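Local coordinates for protein O-methyltransferase, SAM-dependent (Legionella pneumophila subsp. pneumophila, PDB 3R3H) that probably transfers a methyl group from S-adenosylmethionine to a hydroxyl oxygen of a still unidentified acceptor, at residues T59-V64 / L80-D85; G68-Y73 / V88-I93; E134-F139 / L157-P162; F141-K146 / I168-W173. One frame throughout, in Å; residues are numbered along the deposited sequence.

Interaction 1. Residues T59-V64 / L80-D85; sequences TRAKKV and LALPDD
L82 and P83 meet A61 and K62 at the N-terminal strand end of one beta-alpha-beta unit of the Rossmann-like methyltransferase fold. Residues 59-64 carry the end of helix 46-59 into strand 63-68. The loop 80-85 leaves helix 73-80 for strand 87-92. Helix 46-59 stops in a Schellman motif with R60, at positive phi, as its C-prime residue, after which A61 and K62 pass alongside the second loop.

The apolar part is small and centred on one methyl group. L82 meets the other segment with its CD2 branch, 4.2 Å from V64 CG2; CD1 is the branch anti to CA (chi2 180°). The same CD2 also faces the backbone, 3.3 Å from A61 O. I56 and V88 cover more of L82, tying the leucine to helix 46-59 and the neighbouring strand.

P83 also lies against the A61 carbonyl, with CD 3.7 Å from A61 O.

K62 is met along its methylene chain, not at a charged pair. It is bent at chi2 (-71°) and again at chi4, and its far half passes across P83 at about a right angle, NZ being 3.6 Å from P83 CG. D85 approaches the same chain from its flank, and the opposite charges are near without pairing: K62 NZ is 4.7 Å from D85 OD2. What that carboxylate oxygen does touch is methylene, with D85 OD2 3.3 Å from K62 CD.

Interaction 2. Residues G68-Y73 / V88-I93; sequences GTFTGY and VITCDI
G68 exchanges backbone bonds with C91 and I93, at the end of strand 87-92, using both of its polar atoms. Its carbonyl oxygen receives the stronger one, I93 N to G68 O at 3.1 Å, with the N-H pointing almost straight at the acceptor (165°). In the other direction the link from G68 N to C91 O is weak, bent to 134° at the hydrogen. Together they make G68 and D92 a parallel bridge, the last step of pairing before strand 63-68 gives way to a loop.

D92 extends the pairing with its side chain. Its CG is swung away from the backbone N (chi1 -167°), which brings OD2 within reach of the loop's backbone, F70 N donating to D92 OD2 at 3.2 Å. The donor arrives from above the carboxylate plane, not within it. N94 N, further along the chain, gives OD2 a second bond.

The turn runs from G68 to G72, the N-cap position of helix 73-80, and with E66 before it fits the first, glycine-rich sequence motif of Rossmann-like methyltransferases. An acidic residue at the end of the second strand, the position of D92, meets the cofactor ribose in many relatives.

The F70 ring bends back so that one face covers G68 C, while its CD2 comes obliquely to 3.4 Å from T90 OG1, a hydroxyl whose hydrogen-bond partner is E66 OE2. At the other end T69 CG2 rests 3.4 Å from I93 CG1.

Interaction 3. Residues E134-F139 / L157-P162; sequences EHQFDF and LKLVTP
H135 lays one face of its imidazole over the carbonyl oxygen of V160, with V160 O 3.4 Å from H135 CG, while the ring edge at CD2 turns toward K158 O. P162 crosses the histidine at about a right angle, on its ND1 side. The contact lies at one end of a beta-alpha-beta crossover of the Rossmann-like fold, where the start of strand 137-143 meets the end of helix 149-159 and the short strand 160-161 that leads on to strand 164-169.

F137 and V160 form a parallel bridge, and L159 O serves as its shared acceptor. F137 N donates to L159 O at 3.0 Å, nearly in line with the carbonyl bond. Q136 N reaches the same oxygen from well above the carbonyl plane, a poorer angle, so one oxygen takes up two consecutive N-H groups. T161 N, just after V160, closes the bridge by donating to F137 O at 2.7 Å, and T161 OG1 adds a weak bond to the same oxygen.

F137 and L159 lie alongside each other, pointing the same way toward L65 of the adjacent strand; L159 CB sits in the ring plane, at the edge, 4.0 Å from F137 CD2. E134 crosses K158 at the solvent-facing side, and their charged ends stay apart. D138, whose OD2 accepts weak bonds from K62 N and K63 N, turns its other oxygen to the threonine without bonding to it, D138 OD1 lying 3.7 Å from the methyl carbon T161 CG2.

Interaction 4. Residues F141-K146 / I168-W173; sequences FIDADK and IDNIFW
This contact joins the C-terminal ends of the neighbouring parallel strands 137-143 and 164-169 of a Rossmann-like methyltransferase sheet, the side on which this fold usually carries its active site. I142 pairs with I168 in a parallel bridge: D169 N donates to I142 O at 3.0 Å, with an almost straight N-H (173°). The two isoleucines point the same way from the sheet, I142 CD1 lying 3.9 Å from I168 CG1, with Y149 of helix 149-159 packed against both.

Beyond the bridge polar groups take over. K146 bends once, at chi2 (-53°), and then runs extended back to the strand ends, where its nitrogen has several partners. K146 NZ bonds to N170 OD1 at 2.9 Å, coming from above the amide plane and not along a lone pair. It also donates to A144 O, forms a salt bridge with D143 OD1 through a weaker bond, and is linked to Y149 OH. D143 and D169 stand alongside each other with their carboxylate planes nearly perpendicular (85°), D143 OD2 being 3.6 Å from D169 OD1. D212 takes the ND2 end of N170, consistent with the amide orientation modelled.

W173 packs against the lysine chain, which crosses it at about a right angle, with K146 CG over one face of the indole near its rim and K146 CE 3.9 Å from W173 CH2. Although no metal takes part in this contact, D143, D169 and N170, with K146 close to the first and last, are reminiscent of the divalent-metal site of catechol O-methyltransferase and its cation-dependent relatives.

All four contacts rest on one mixed sheet, in which strands 87-92, 63-68, 137-143 and 164-169 run parallel side by side. Interactions 1 and 2 belong to the first beta-alpha-beta unit, and interactions 3 and 4 to the later one; within each pair the segments alternate along the chain. Interactions 1 and 3 lie toward the N-terminal strand ends, about 14 Å between centres, and meet where K63 O approaches D138 N. Interactions 2 and 4, about 13 Å between centres, share the C-terminal strand ends, where I93 packs on A144 and D145. The probable cofactor loop of interaction 2 therefore sits beside the polar cluster of interaction 4, while interactions 1 and 3 join strands to helix ends at the N-terminal strand ends.

Interaction 1. Residues T59-V64 / L80-D85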
loop_
_atom_site.group_PDB
_atom_site.type_symbol
_atom_site.label_atom_id
_atom_site.label_comp_id
_atom_site.label_asym_id
_atom_site.label_seq_id
_atom_site.Cartn_x
_atom_site.Cartn_y
_atom_site.Cartn_z
ATOM N N THR A 59 11.548 -0.793 -0.878
ATOM C CA THR A 59 12.433 0.310 -0.540
ATOM C C THR A 59 13.883 -0.155 -0.705
ATOM O O THR A 59 14.779 0.643 -0.996
ATOM C CB THR A 59 12.224 0.758 0.938
ATOM O OG1 THR A 59 10.915 1.314 1.094
ATOM C CG2 THR A 59 13.251 1.796 1.344
ATOM N N ARG A 60 14.093 -1.460 -0.529
ATOM C CA ARG A 60 15.422 -2.060 -0.600
ATOM C C ARG A 60 16.171 -1.414 0.549
ATOM O O ARG A 60 17.347 -1.062 0.452
ATOM C CB ARG A 60 16.075 -1.747 -1.942
ATOM C CG ARG A 60 15.267 -2.302 -3.089
ATOM C CD ARG A 60 15.763 -1.872 -4.445
ATOM N NE ARG A 60 14.643 -1.868 -5.380
ATOM C CZ ARG A 60 14.748 -1.783 -6.699
ATOM N NH1 ARG A 60 15.941 -1.697 -7.270
ATOM N NH2 ARG A 60 13.647 -1.790 -7.441
ATOM N N ALA A 61 15.436 -1.277 1.646
ATOM C CA ALA A 61 15.921 -0.658 2.863
ATOM C C ALA A 61 16.984 -1.462 3.574
ATOM O O ALA A 61 16.941 -2.690 3.599
ATOM C CB ALA A 61 14.754 -0.400 3.809
ATOM N N LYS A 62 17.934 -0.730 4.148
ATOM C CA LYS A 62 19.034 -1.292 4.917
ATOM C C LYS A 62 18.861 -0.838 6.366
ATOM O O LYS A 62 19.257 -1.533 7.299
ATOM C CB LYS A 62 20.377 -0.784 4.370
ATOM C CG LYS A 62 20.788 -1.429 3.062
ATOM C CD LYS A 62 21.194 -2.879 3.277
ATOM C CE LYS A 62 21.239 -3.633 1.958
ATOM N NZ LYS A 62 19.886 -3.736 1.326
ATOM N N LYS A 63 18.260 0.334 6.541
ATOM C CA LYS A 63 18.050 0.898 7.864
ATOM C C LYS A 63 16.604 1.396 8.007
ATOM O O LYS A 63 16.101 2.164 7.182
ATOM C CB LYS A 63 19.053 2.036 8.089
ATOM C CG LYS A 63 19.297 2.394 9.548
ATOM C CD LYS A 63 20.471 3.361 9.674
ATOM C CE LYS A 63 20.739 3.736 11.130
ATOM N NZ LYS A 63 21.983 4.569 11.290
ATOM N N VAL A 64 15.942 0.939 9.065
ATOM C CA VAL A 64 14.556 1.286 9.341
ATOM C C VAL A 64 14.379 1.883 10.729
ATOM O O VAL A 64 15.103 1.537 11.651
ATOM C CB VAL A 64 13.666 0.037 9.203
ATOM C CG1 VAL A 64 12.283 0.303 9.770
ATOM C CG2 VAL A 64 13.571 -0.353 7.736
ATOM N N LEU A 80 12.629 -9.012 9.870
ATOM C CA LEU A 80 12.456 -10.278 9.156
ATOM C C LEU A 80 12.455 -10.037 7.659
ATOM O O LEU A 80 12.826 -10.912 6.884
ATOM C CB LEU A 80 11.140 -10.946 9.545
ATOM C CG LEU A 80 11.112 -11.694 10.873
ATOM C CD1 LEU A 80 9.688 -12.146 11.153
ATOM C CD2 LEU A 80 12.043 -12.900 10.810
ATOM N N ALA A 81 12.027 -8.843 7.261
ATOM C CA ALA A 81 11.964 -8.478 5.856
ATOM C C ALA A 81 13.228 -7.725 5.462
ATOM O O ALA A 81 13.355 -7.243 4.342
ATOM C CB ALA A 81 10.734 -7.624 5.605
ATOM N N LEU A 82 14.166 -7.637 6.394
ATOM C CA LEU A 82 15.429 -6.948 6.161
ATOM C C LEU A 82 16.566 -7.923 5.889
ATOM O O LEU A 82 16.558 -9.064 6.366
ATOM C CB LEU A 82 15.807 -6.088 7.377
ATOM C CG LEU A 82 15.228 -4.688 7.593
ATOM C CD1 LEU A 82 15.778 -4.083 8.870
ATOM C CD2 LEU A 82 15.603 -3.818 6.415
ATOM N N PRO A 83 17.567 -7.482 5.111
ATOM C CA PRO A 83 18.706 -8.355 4.809
ATOM C C PRO A 83 19.667 -8.436 6.013
ATOM O O PRO A 83 19.676 -7.549 6.871
ATOM C CB PRO A 83 19.327 -7.690 3.578
ATOM C CG PRO A 83 19.034 -6.241 3.795
ATOM C CD PRO A 83 17.610 -6.252 4.293
ATOM N N ASP A 84 20.456 -9.508 6.072
ATOM C CA ASP A 84 21.422 -9.751 7.151
ATOM C C ASP A 84 22.177 -8.511 7.655
ATOM O O ASP A 84 22.362 -8.346 8.861
ATOM C CB ASP A 84 22.448 -10.800 6.700
ATOM C CG ASP A 84 21.823 -11.941 5.891
ATOM O OD1 ASP A 84 21.189 -11.661 4.838
ATOM O OD2 ASP A 84 21.986 -13.118 6.302
ATOM N N ASP A 85 22.625 -7.662 6.727
ATOM C CA ASP A 85 23.372 -6.435 7.045
ATOM C C ASP A 85 22.484 -5.251 7.450
ATOM O O ASP A 85 22.985 -4.205 7.881
ATOM C CB ASP A 85 24.254 -6.042 5.849
ATOM C CG ASP A 85 23.452 -5.839 4.559
ATOM O OD1 ASP A 85 22.534 -6.647 4.278
ATOM O OD2 ASP A 85 23.749 -4.873 3.819
#

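Interaction 2. Residues G68-Y73 / V88-I93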
loop_
_atom_site.group_PDB
_atom_site.type_symbol
_atom_site.label_atom_id
_atom_site.label_comp_id
_atom_site.label_asym_id
_atom_site.label_seq_id
_atom_site.Cartn_x
_atom_site.Cartn_y
_atom_site.Cartn_z
ATOM N N GLY A 68 6.750 4.529 18.807
ATOM C CA GLY A 68 5.445 4.136 19.299
ATOM C C GLY A 68 5.508 3.448 20.636
ATOM O O GLY A 68 6.534 3.466 21.315
ATOM N N THR A 69 4.384 2.871 21.031
ATOM C CA THR A 69 4.295 2.143 22.288
ATOM C C THR A 69 4.126 0.708 21.771
ATOM O O THR A 69 3.035 0.288 21.333
ATOM C CB THR A 69 3.087 2.608 23.137
ATOM O OG1 THR A 69 1.866 2.192 22.513
ATOM C CG2 THR A 69 3.083 4.125 23.257
ATOM N N PHE A 70 5.239 -0.026 21.822
ATOM C CA PHE A 70 5.322 -1.377 21.287
ATOM C C PHE A 70 5.415 -2.589 22.191
ATOM O O PHE A 70 5.807 -2.514 23.366
ATOM C CB PHE A 70 6.516 -1.454 20.352
ATOM C CG PHE A 70 6.541 -0.395 19.296
ATOM C CD1 PHE A 70 5.502 -0.292 18.369
ATOM C CD2 PHE A 70 7.648 0.442 19.168
ATOM C CE1 PHE A 70 5.569 0.619 17.324
ATOM C CE2 PHE A 70 7.736 1.365 18.124
ATOM C CZ PHE A 70 6.693 1.451 17.197
ATOM N N THR A 71 5.069 -3.722 21.580
ATOM C CA THR A 71 5.170 -5.038 22.202
ATOM C C THR A 71 6.472 -5.613 21.602
ATOM O O THR A 71 7.105 -6.507 22.187
ATOM C CB THR A 71 3.980 -5.980 21.827
ATOM O OG1 THR A 71 3.821 -6.037 20.398
ATOM C CG2 THR A 71 2.694 -5.506 22.503
ATOM N N GLY A 72 6.870 -5.070 20.446
ATOM C CA GLY A 72 8.076 -5.520 19.784
ATOM C C GLY A 72 7.758 -6.366 18.571
ATOM O O GLY A 72 8.654 -6.938 17.952
ATOM N N TYR A 73 6.468 -6.421 18.228
ATOM C CA TYR A 73 5.958 -7.189 17.085
ATOM C C TYR A 73 6.307 -6.548 15.738
ATOM O O TYR A 73 6.825 -7.227 14.838
ATOM C CB TYR A 73 4.437 -7.345 17.204
ATOM C CG TYR A 73 3.767 -8.103 16.075
ATOM C CD1 TYR A 73 3.535 -7.505 14.834
ATOM C CD2 TYR A 73 3.375 -9.424 16.244
ATOM C CE1 TYR A 73 2.923 -8.213 13.787
ATOM C CE2 TYR A 73 2.772 -10.147 15.207
ATOM C CZ TYR A 73 2.549 -9.540 13.986
ATOM O OH TYR A 73 1.974 -10.272 12.978
ATOM N N VAL A 88 17.101 -2.337 12.267
ATOM C CA VAL A 88 15.864 -1.658 12.639
ATOM C C VAL A 88 16.001 -1.042 14.029
ATOM O O VAL A 88 16.392 -1.701 14.979
ATOM C CB VAL A 88 14.611 -2.614 12.573
ATOM C CG1 VAL A 88 15.011 -4.037 12.824
ATOM C CG2 VAL A 88 13.547 -2.174 13.583
ATOM N N ILE A 89 15.712 0.249 14.129
ATOM C CA ILE A 89 15.779 0.955 15.398
ATOM C C ILE A 89 14.349 1.207 15.871
ATOM O O ILE A 89 13.636 2.038 15.316
ATOM C CB ILE A 89 16.526 2.283 15.238
ATOM C CG1 ILE A 89 17.989 1.989 14.916
ATOM C CG2 ILE A 89 16.387 3.130 16.506
ATOM C CD1 ILE A 89 18.840 3.214 14.797
ATOM N N THR A 90 13.929 0.447 16.874
ATOM C CA THR A 90 12.595 0.566 17.438
ATOM C C THR A 90 12.690 1.506 18.643
ATOM O O THR A 90 13.568 1.350 19.494
ATOM C CB THR A 90 12.060 -0.844 17.850
ATOM O OG1 THR A 90 10.828 -0.721 18.567
ATOM C CG2 THR A 90 13.078 -1.565 18.734
ATOM N N CYS A 91 11.812 2.505 18.696
ATOM C CA CYS A 91 11.838 3.468 19.798
ATOM C C CYS A 91 10.595 3.257 20.633
ATOM O O CYS A 91 9.493 3.573 20.172
ATOM C CB CYS A 91 11.857 4.908 19.257
ATOM S SG CYS A 91 13.165 5.295 18.002
ATOM N N ASP A 92 10.753 2.708 21.841
ATOM C CA ASP A 92 9.598 2.471 22.703
ATOM C C ASP A 92 9.451 3.535 23.793
ATOM O O ASP A 92 10.220 3.576 24.763
ATOM C CB ASP A 92 9.646 1.080 23.338
ATOM C CG ASP A 92 8.316 0.697 23.988
ATOM O OD1 ASP A 92 8.255 -0.308 24.735
ATOM O OD2 ASP A 92 7.315 1.407 23.742
ATOM N N ILE A 93 8.443 4.388 23.602
ATOM C CA ILE A 93 8.133 5.503 24.491
ATOM C C ILE A 93 7.326 5.036 25.690
ATOM O O ILE A 93 7.230 5.737 26.700
ATOM C CB ILE A 93 7.324 6.563 23.746
ATOM C CG1 ILE A 93 5.924 6.026 23.445
ATOM C CG2 ILE A 93 8.030 6.902 22.444
ATOM C CD1 ILE A 93 4.976 7.035 22.868
#

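Interaction 3. Residues E134-F139 / L157-P162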
loop_
_atom_site.group_PDB
_atom_site.type_symbol
_atom_site.label_atom_id
_atom_site.label_comp_id
_atom_site.label_asym_id
_atom_site.label_seq_id
_atom_site.Cartn_x
_atom_site.Cartn_y
_atom_site.Cartn_z
ATOM N N GLU A 134 21.454 13.344 8.918
ATOM C CA GLU A 134 20.094 13.396 8.400
ATOM C C GLU A 134 19.525 12.268 7.524
ATOM O O GLU A 134 18.518 11.666 7.881
ATOM C CB GLU A 134 19.856 14.760 7.723
ATOM C CG GLU A 134 19.696 15.917 8.749
ATOM C CD GLU A 134 19.106 17.213 8.167
ATOM O OE1 GLU A 134 18.527 17.168 7.056
ATOM O OE2 GLU A 134 19.208 18.273 8.836
ATOM N N HIS A 135 20.132 11.947 6.396
ATOM C CA HIS A 135 19.518 10.911 5.575
ATOM C C HIS A 135 20.014 9.508 5.883
ATOM O O HIS A 135 20.869 8.961 5.198
ATOM C CB HIS A 135 19.666 11.295 4.105
ATOM C CG HIS A 135 19.090 12.648 3.798
ATOM N ND1 HIS A 135 19.101 13.205 2.536
ATOM C CD2 HIS A 135 18.493 13.560 4.604
ATOM C CE1 HIS A 135 18.535 14.401 2.580
ATOM N NE2 HIS A 135 18.160 14.641 3.824
ATOM N N GLN A 136 19.424 8.945 6.935
ATOM C CA GLN A 136 19.753 7.620 7.480
ATOM C C GLN A 136 18.783 6.479 7.220
ATOM O O GLN A 136 19.189 5.344 6.979
ATOM C CB GLN A 136 19.870 7.698 8.993
ATOM C CG GLN A 136 21.114 8.295 9.548
ATOM C CD GLN A 136 21.059 8.293 11.061
ATOM O OE1 GLN A 136 20.315 9.072 11.667
ATOM N NE2 GLN A 136 21.825 7.397 11.682
ATOM N N PHE A 137 17.500 6.775 7.319
ATOM C CA PHE A 137 16.496 5.748 7.161
ATOM C C PHE A 137 15.796 5.684 5.822
ATOM O O PHE A 137 15.345 6.689 5.284
ATOM C CB PHE A 137 15.482 5.884 8.294
ATOM C CG PHE A 137 16.115 5.856 9.658
ATOM C CD1 PHE A 137 16.569 4.656 10.200
ATOM C CD2 PHE A 137 16.315 7.038 10.373
ATOM C CE1 PHE A 137 17.215 4.626 11.428
ATOM C CE2 PHE A 137 16.956 7.032 11.598
ATOM C CZ PHE A 137 17.412 5.818 12.134
ATOM N N ASP A 138 15.718 4.470 5.296
ATOM C CA ASP A 138 15.078 4.195 4.022
ATOM C C ASP A 138 13.586 4.048 4.262
ATOM O O ASP A 138 12.778 4.231 3.357
ATOM C CB ASP A 138 15.645 2.899 3.439
ATOM C CG ASP A 138 17.129 3.000 3.138
ATOM O OD1 ASP A 138 17.459 3.529 2.047
ATOM O OD2 ASP A 138 17.954 2.577 3.989
ATOM N N PHE A 139 13.225 3.697 5.490
ATOM C CA PHE A 139 11.825 3.538 5.850
ATOM C C PHE A 139 11.616 3.960 7.307
ATOM O O PHE A 139 12.308 3.497 8.213
ATOM C CB PHE A 139 11.359 2.090 5.645
ATOM C CG PHE A 139 9.934 1.850 6.066
ATOM C CD1 PHE A 139 8.882 2.440 5.385
ATOM C CD2 PHE A 139 9.648 1.082 7.188
ATOM C CE1 PHE A 139 7.559 2.275 5.818
ATOM C CE2 PHE A 139 8.330 0.907 7.635
ATOM C CZ PHE A 139 7.281 1.510 6.945
ATOM N N LEU A 157 11.232 13.850 8.136
ATOM C CA LEU A 157 11.580 14.402 6.832
ATOM C C LEU A 157 13.083 14.653 6.735
ATOM O O LEU A 157 13.655 14.628 5.645
ATOM C CB LEU A 157 10.819 15.708 6.579
ATOM C CG LEU A 157 9.312 15.584 6.331
ATOM C CD1 LEU A 157 8.697 16.960 6.280
ATOM C CD2 LEU A 157 9.050 14.823 5.046
ATOM N N LYS A 158 13.718 14.894 7.874
ATOM C CA LYS A 158 15.152 15.124 7.889
ATOM C C LYS A 158 15.872 13.776 7.961
ATOM O O LYS A 158 16.925 13.602 7.349
ATOM C CB LYS A 158 15.533 15.992 9.091
ATOM C CG LYS A 158 14.583 17.156 9.325
ATOM C CD LYS A 158 15.328 18.452 9.651
ATOM C CE LYS A 158 15.676 18.589 11.126
ATOM N NZ LYS A 158 14.486 18.903 11.979
ATOM N N LEU A 159 15.272 12.827 8.682
ATOM C CA LEU A 159 15.842 11.498 8.879
ATOM C C LEU A 159 15.693 10.513 7.730
ATOM O O LEU A 159 16.388 9.494 7.684
ATOM C CB LEU A 159 15.256 10.859 10.138
ATOM C CG LEU A 159 15.737 11.368 11.500
ATOM C CD1 LEU A 159 15.030 10.621 12.602
ATOM C CD2 LEU A 159 17.246 11.186 11.626
ATOM N N VAL A 160 14.803 10.804 6.795
ATOM C CA VAL A 160 14.584 9.881 5.692
ATOM C C VAL A 160 15.509 10.030 4.479
ATOM O O VAL A 160 16.063 11.097 4.201
ATOM C CB VAL A 160 13.113 9.963 5.210
ATOM C CG1 VAL A 160 12.955 11.104 4.237
ATOM C CG2 VAL A 160 12.674 8.649 4.583
ATOM N N THR A 161 15.657 8.917 3.774
ATOM C CA THR A 161 16.454 8.805 2.563
ATOM C C THR A 161 15.639 9.423 1.421
ATOM O O THR A 161 14.405 9.414 1.462
ATOM C CB THR A 161 16.733 7.314 2.290
ATOM O OG1 THR A 161 17.837 6.905 3.097
ATOM C CG2 THR A 161 17.025 7.043 0.823
ATOM N N PRO A 162 16.312 9.996 0.404
ATOM C CA PRO A 162 15.622 10.613 -0.738
ATOM C C PRO A 162 14.627 9.654 -1.387
ATOM O O PRO A 162 13.491 10.018 -1.725
ATOM C CB PRO A 162 16.767 10.971 -1.668
ATOM C CG PRO A 162 17.862 11.316 -0.697
ATOM C CD PRO A 162 17.770 10.192 0.298
#

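Interaction 4. Residues F141-K146 / I168-W173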
loop_
_atom_site.group_PDB
_atom_site.type_symbol
_atom_site.label_atom_id
_atom_site.label_comp_id
_atom_site.label_asym_id
_atom_site.label_seq_id
_atom_site.Cartn_x
_atom_site.Cartn_y
_atom_site.Cartn_z
ATOM N N PHE A 141 8.511 4.601 10.249
ATOM C CA PHE A 141 7.125 4.333 10.606
ATOM C C PHE A 141 6.815 5.121 11.881
ATOM O O PHE A 141 7.578 5.066 12.840
ATOM C CB PHE A 141 6.921 2.834 10.834
ATOM C CG PHE A 141 5.583 2.488 11.415
ATOM C CD1 PHE A 141 4.402 2.927 10.811
ATOM C CD2 PHE A 141 5.496 1.713 12.565
ATOM C CE1 PHE A 141 3.153 2.595 11.349
ATOM C CE2 PHE A 141 4.255 1.375 13.112
ATOM C CZ PHE A 141 3.078 1.818 12.500
ATOM N N ILE A 142 5.697 5.851 11.890
ATOM C CA ILE A 142 5.326 6.673 13.048
ATOM C C ILE A 142 3.999 6.295 13.706
ATOM O O ILE A 142 2.937 6.363 13.079
ATOM C CB ILE A 142 5.282 8.163 12.660
ATOM C CG1 ILE A 142 6.589 8.543 11.949
ATOM C CG2 ILE A 142 5.070 9.008 13.894
ATOM C CD1 ILE A 142 6.614 9.945 11.366
ATOM N N ASP A 143 4.069 5.889 14.972
ATOM C CA ASP A 143 2.880 5.496 15.723
ATOM C C ASP A 143 3.072 5.922 17.184
ATOM O O ASP A 143 2.526 5.292 18.105
ATOM C CB ASP A 143 2.679 3.977 15.627
ATOM C CG ASP A 143 1.296 3.531 16.093
ATOM O OD1 ASP A 143 0.542 4.401 16.590
ATOM O OD2 ASP A 143 0.967 2.317 15.974
ATOM N N ALA A 144 3.839 6.999 17.384
ATOM C CA ALA A 144 4.125 7.517 18.722
ATOM C C ALA A 144 2.989 8.398 19.224
ATOM O O ALA A 144 1.919 8.436 18.615
ATOM C CB ALA A 144 5.420 8.295 18.708
ATOM N N ASP A 145 3.212 9.105 20.331
ATOM C CA ASP A 145 2.171 9.969 20.891
ATOM C C ASP A 145 1.741 11.059 19.907
ATOM O O ASP A 145 2.567 11.828 19.381
ATOM C CB ASP A 145 2.622 10.583 22.219
ATOM C CG ASP A 145 3.938 11.319 22.113
ATOM O OD1 ASP A 145 4.094 12.320 22.846
ATOM O OD2 ASP A 145 4.817 10.898 21.323
ATOM N N LYS A 146 0.430 11.098 19.678
ATOM C CA LYS A 146 -0.215 12.007 18.730
ATOM C C LYS A 146 0.049 13.502 18.879
ATOM O O LYS A 146 0.059 14.225 17.879
ATOM C CB LYS A 146 -1.725 11.763 18.743
ATOM C CG LYS A 146 -2.118 10.282 18.833
ATOM C CD LYS A 146 -1.451 9.442 17.749
ATOM C CE LYS A 146 -1.409 7.976 18.146
ATOM N NZ LYS A 146 -0.601 7.147 17.207
ATOM N N ILE A 168 2.716 6.929 8.425
ATOM C CA ILE A 168 2.191 7.517 9.649
ATOM C C ILE A 168 0.833 6.889 9.930
ATOM O O ILE A 168 -0.041 6.878 9.062
ATOM C CB ILE A 168 2.040 9.049 9.532
ATOM C CG1 ILE A 168 3.383 9.713 9.231
ATOM C CG2 ILE A 168 1.562 9.608 10.840
ATOM C CD1 ILE A 168 3.712 9.842 7.761
ATOM N N ASP A 169 0.658 6.363 11.139
ATOM C CA ASP A 169 -0.589 5.692 11.496
ATOM C C ASP A 169 -1.634 6.592 12.160
ATOM O O ASP A 169 -1.324 7.703 12.607
ATOM C CB ASP A 169 -0.281 4.505 12.413
ATOM C CG ASP A 169 -1.359 3.430 12.370
ATOM O OD1 ASP A 169 -1.413 2.617 13.323
ATOM O OD2 ASP A 169 -2.146 3.384 11.382
ATOM N N ASN A 170 -2.867 6.082 12.224
ATOM C CA ASN A 170 -4.020 6.766 12.822
ATOM C C ASN A 170 -4.327 8.126 12.187
ATOM O O ASN A 170 -4.514 9.119 12.898
ATOM C CB ASN A 170 -3.815 6.970 14.330
ATOM C CG ASN A 170 -3.366 5.717 15.037
ATOM O OD1 ASN A 170 -2.188 5.566 15.340
ATOM N ND2 ASN A 170 -4.299 4.806 15.302
ATOM N N ILE A 171 -4.384 8.175 10.859
ATOM C CA ILE A 171 -4.675 9.424 10.161
ATOM C C ILE A 171 -6.122 9.843 10.478
ATOM O O ILE A 171 -6.429 11.027 10.675
ATOM C CB ILE A 171 -4.426 9.267 8.644
ATOM C CG1 ILE A 171 -2.945 8.945 8.410
ATOM C CG2 ILE A 171 -4.774 10.540 7.920
ATOM C CD1 ILE A 171 -1.996 9.882 9.113
ATOM N N PHE A 172 -7.008 8.862 10.530
ATOM C CA PHE A 172 -8.389 9.117 10.898
ATOM C C PHE A 172 -8.358 8.601 12.337
ATOM O O PHE A 172 -8.341 7.394 12.560
ATOM C CB PHE A 172 -9.346 8.257 10.070
ATOM C CG PHE A 172 -8.957 8.113 8.614
ATOM C CD1 PHE A 172 -8.577 9.224 7.851
ATOM C CD2 PHE A 172 -9.008 6.865 7.998
ATOM C CE1 PHE A 172 -8.256 9.086 6.502
ATOM C CE2 PHE A 172 -8.691 6.720 6.655
ATOM C CZ PHE A 172 -8.314 7.828 5.903
ATOM N N TRP A 173 -8.307 9.491 13.317
ATOM C CA TRP A 173 -8.240 9.063 14.712
ATOM C C TRP A 173 -9.553 8.386 15.142
ATOM O O TRP A 173 -10.208 8.821 16.086
ATOM C CB TRP A 173 -7.945 10.293 15.580
ATOM C CG TRP A 173 -7.514 10.052 17.006
ATOM C CD1 TRP A 173 -7.761 10.874 18.063
ATOM C CD2 TRP A 173 -6.678 8.992 17.513
ATOM N NE1 TRP A 173 -7.137 10.407 19.190
ATOM C CE2 TRP A 173 -6.464 9.251 18.886
ATOM C CE3 TRP A 173 -6.088 7.847 16.942
ATOM C CZ2 TRP A 173 -5.689 8.425 19.701
ATOM C CZ3 TRP A 173 -5.316 7.020 17.754
ATOM C CH2 TRP A 173 -5.125 7.317 19.121
#